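Local coordinates for protein GH127 beta-L-arabinofuranoside (Geobacillus stearothermophilus, PDB 4QK0) that probably hydrolyses beta-L-arabinofuranosides, releasing L-arabinose from their non-reducing ends, at residues A[168-171]-A[172-175]. Numbering follows the deposited sequence.
Sequences CKYA and DYIG
Residues C168 to G175 form two turns of one alpha-helix, in which the amide nitrogens of D172, Y173, I174 and G175 each hydrogen-bond to the carbonyl oxygen four residues earlier; the I174 N to Y170 O bond, at 2.8 Å, is the shortest and straightest (167° at the hydrogen). The same i to i+4 spacing brings the I174 side chain onto the Y170 ring. With CG anti to the backbone N (chi1 -167°), that ring projects outward and leans toward the following turn, where I174 CD1 sits over one face in a CH-pi contact, 4.0 Å from the ring centroid. I174 CG1 also touches Y170 CE1, at 3.7 Å. Y173 adds a looser apolar touch: its CD2 is 4.4 Å from Y170 CD1, which meets the Y173 ring at its edge. D172, with CG beside its backbone N (chi1 -62°), brings OD2 to 3.0 Å from C168 O; both are acceptors and do not bond. D172 OD1 hydrogen-bonds with Y210 OH, and Y173 OH with W132 NE1. Within helix 162-177 of the catalytic domain, whose six-hairpin clan is consistent with an (alpha/alpha)6 barrel, Y170 and I174 both pack on A144 of helix 140-158; I174 also meets L213 and F217 of helix 208-220, and A171 rests on L201 of helix 194-205.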
ATOM      1  N   CYS A 168     -10.501   8.038 -43.086  1.00 30.49           N
ATOM      2  CA  CYS A 168     -11.734   8.832 -43.263  1.00 27.63           C
ATOM      3  C   CYS A 168     -12.892   7.955 -43.562  1.00 27.55           C
ATOM      4  O   CYS A 168     -14.019   8.250 -43.142  1.00 29.26           O
ATOM      5  CB  CYS A 168     -11.586   9.868 -44.395  1.00 30.48           C
ATOM      6  SG  CYS A 168     -10.600  11.311 -43.971  1.00 33.96           S
ATOM      7  N   LYS A 169     -12.665   6.853 -44.285  1.00 27.30           N
ATOM      8  CA  LYS A 169     -13.749   5.902 -44.530  1.00 30.57           C
ATOM      9  C   LYS A 169     -14.225   5.291 -43.218  1.00 29.80           C
ATOM     10  O   LYS A 169     -15.418   5.167 -42.982  1.00 31.14           O
ATOM     11  CB  LYS A 169     -13.338   4.775 -45.482  1.00 37.09           C
ATOM     12  CG  LYS A 169     -13.480   5.115 -46.945  1.00 46.35           C
ATOM     13  CD  LYS A 169     -12.825   4.096 -47.897  1.00 49.89           C
ATOM     14  CE  LYS A 169     -13.830   3.114 -48.442  1.00 52.42           C
ATOM     15  NZ  LYS A 169     -14.440   2.246 -47.391  1.00 50.19           N
ATOM     16  N   TYR A 170     -13.290   4.923 -42.351  1.00 26.11           N
ATOM     17  CA  TYR A 170     -13.665   4.345 -41.052  1.00 24.33           C
ATOM     18  C   TYR A 170     -14.350   5.438 -40.209  1.00 24.00           C
ATOM     19  O   TYR A 170     -15.435   5.220 -39.670  1.00 24.68           O
ATOM     20  CB  TYR A 170     -12.421   3.761 -40.368  1.00 23.42           C
ATOM     21  CG  TYR A 170     -12.652   2.874 -39.171  1.00 23.18           C
ATOM     22  CD1 TYR A 170     -13.904   2.547 -38.734  1.00 25.74           C
ATOM     23  CD2 TYR A 170     -11.572   2.319 -38.503  1.00 26.30           C
ATOM     24  CE1 TYR A 170     -14.102   1.728 -37.644  1.00 27.84           C
ATOM     25  CE2 TYR A 170     -11.734   1.460 -37.409  1.00 28.13           C
ATOM     26  CZ  TYR A 170     -12.994   1.175 -36.977  1.00 28.79           C
ATOM     27  OH  TYR A 170     -13.192   0.342 -35.910  1.00 31.14           O
ATOM     28  N   ALA A 171     -13.759   6.628 -40.143  1.00 23.24           N
ATOM     29  CA  ALA A 171     -14.375   7.734 -39.350  1.00 25.43           C
ATOM     30  C   ALA A 171     -15.824   8.037 -39.814  1.00 27.14           C
ATOM     31  O   ALA A 171     -16.749   8.209 -39.009  1.00 28.17           O
ATOM     32  CB  ALA A 171     -13.516   8.978 -39.454  1.00 24.24           C
ATOM     33  N   ASP A 172     -16.032   8.033 -41.127  1.00 27.39           N
ATOM     34  CA  ASP A 172     -17.398   8.222 -41.668  1.00 27.23           C
ATOM     35  C   ASP A 172     -18.301   7.098 -41.238  1.00 26.99           C
ATOM     36  O   ASP A 172     -19.449   7.350 -40.826  1.00 29.39           O
ATOM     37  CB  ASP A 172     -17.405   8.300 -43.222  1.00 28.47           C
ATOM     38  CG  ASP A 172     -16.599   9.482 -43.764  1.00 27.94           C
ATOM     39  OD1 ASP A 172     -16.377  10.479 -43.040  1.00 26.17           O
ATOM     40  OD2 ASP A 172     -16.136   9.365 -44.921  1.00 30.15           O
ATOM     41  N   TYR A 173     -17.820   5.854 -41.343  1.00 23.40           N
ATOM     42  CA  TYR A 173     -18.642   4.715 -40.910  1.00 22.46           C
ATOM     43  C   TYR A 173     -18.996   4.872 -39.436  1.00 23.81           C
ATOM     44  O   TYR A 173     -20.180   4.735 -39.028  1.00 24.03           O
ATOM     45  CB  TYR A 173     -17.928   3.384 -41.178  1.00 24.06           C
ATOM     46  CG  TYR A 173     -18.656   2.206 -40.596  1.00 24.94           C
ATOM     47  CD1 TYR A 173     -19.975   1.956 -40.898  1.00 23.59           C
ATOM     48  CD2 TYR A 173     -18.017   1.362 -39.655  1.00 27.28           C
ATOM     49  CE1 TYR A 173     -20.653   0.905 -40.296  1.00 24.30           C
ATOM     50  CE2 TYR A 173     -18.685   0.309 -39.040  1.00 22.96           C
ATOM     51  CZ  TYR A 173     -19.977   0.086 -39.333  1.00 24.12           C
ATOM     52  OH  TYR A 173     -20.620  -0.974 -38.725  1.00 21.61           O
ATOM     53  N   ILE A 174     -17.998   5.220 -38.618  1.00 24.27           N
ATOM     54  CA  ILE A 174     -18.252   5.392 -37.177  1.00 26.96           C
ATOM     55  C   ILE A 174     -19.373   6.440 -36.927  1.00 27.13           C
ATOM     56  O   ILE A 174     -20.217   6.290 -36.070  1.00 26.39           O
ATOM     57  CB  ILE A 174     -16.953   5.799 -36.465  1.00 29.21           C
ATOM     58  CG1 ILE A 174     -16.002   4.587 -36.398  1.00 27.49           C
ATOM     59  CG2 ILE A 174     -17.235   6.379 -35.063  1.00 28.58           C
ATOM     60  CD1 ILE A 174     -14.611   4.982 -36.015  1.00 29.67           C
ATOM     61  N   GLY A 175     -19.335   7.494 -37.722  1.00 31.42           N
ATOM     62  CA  GLY A 175     -20.352   8.560 -37.707  1.00 32.03           C
ATOM     63  C   GLY A 175     -21.745   8.085 -38.033  1.00 29.52           C
ATOM     64  O   GLY A 175     -22.694   8.602 -37.506  1.00 23.54           O
TER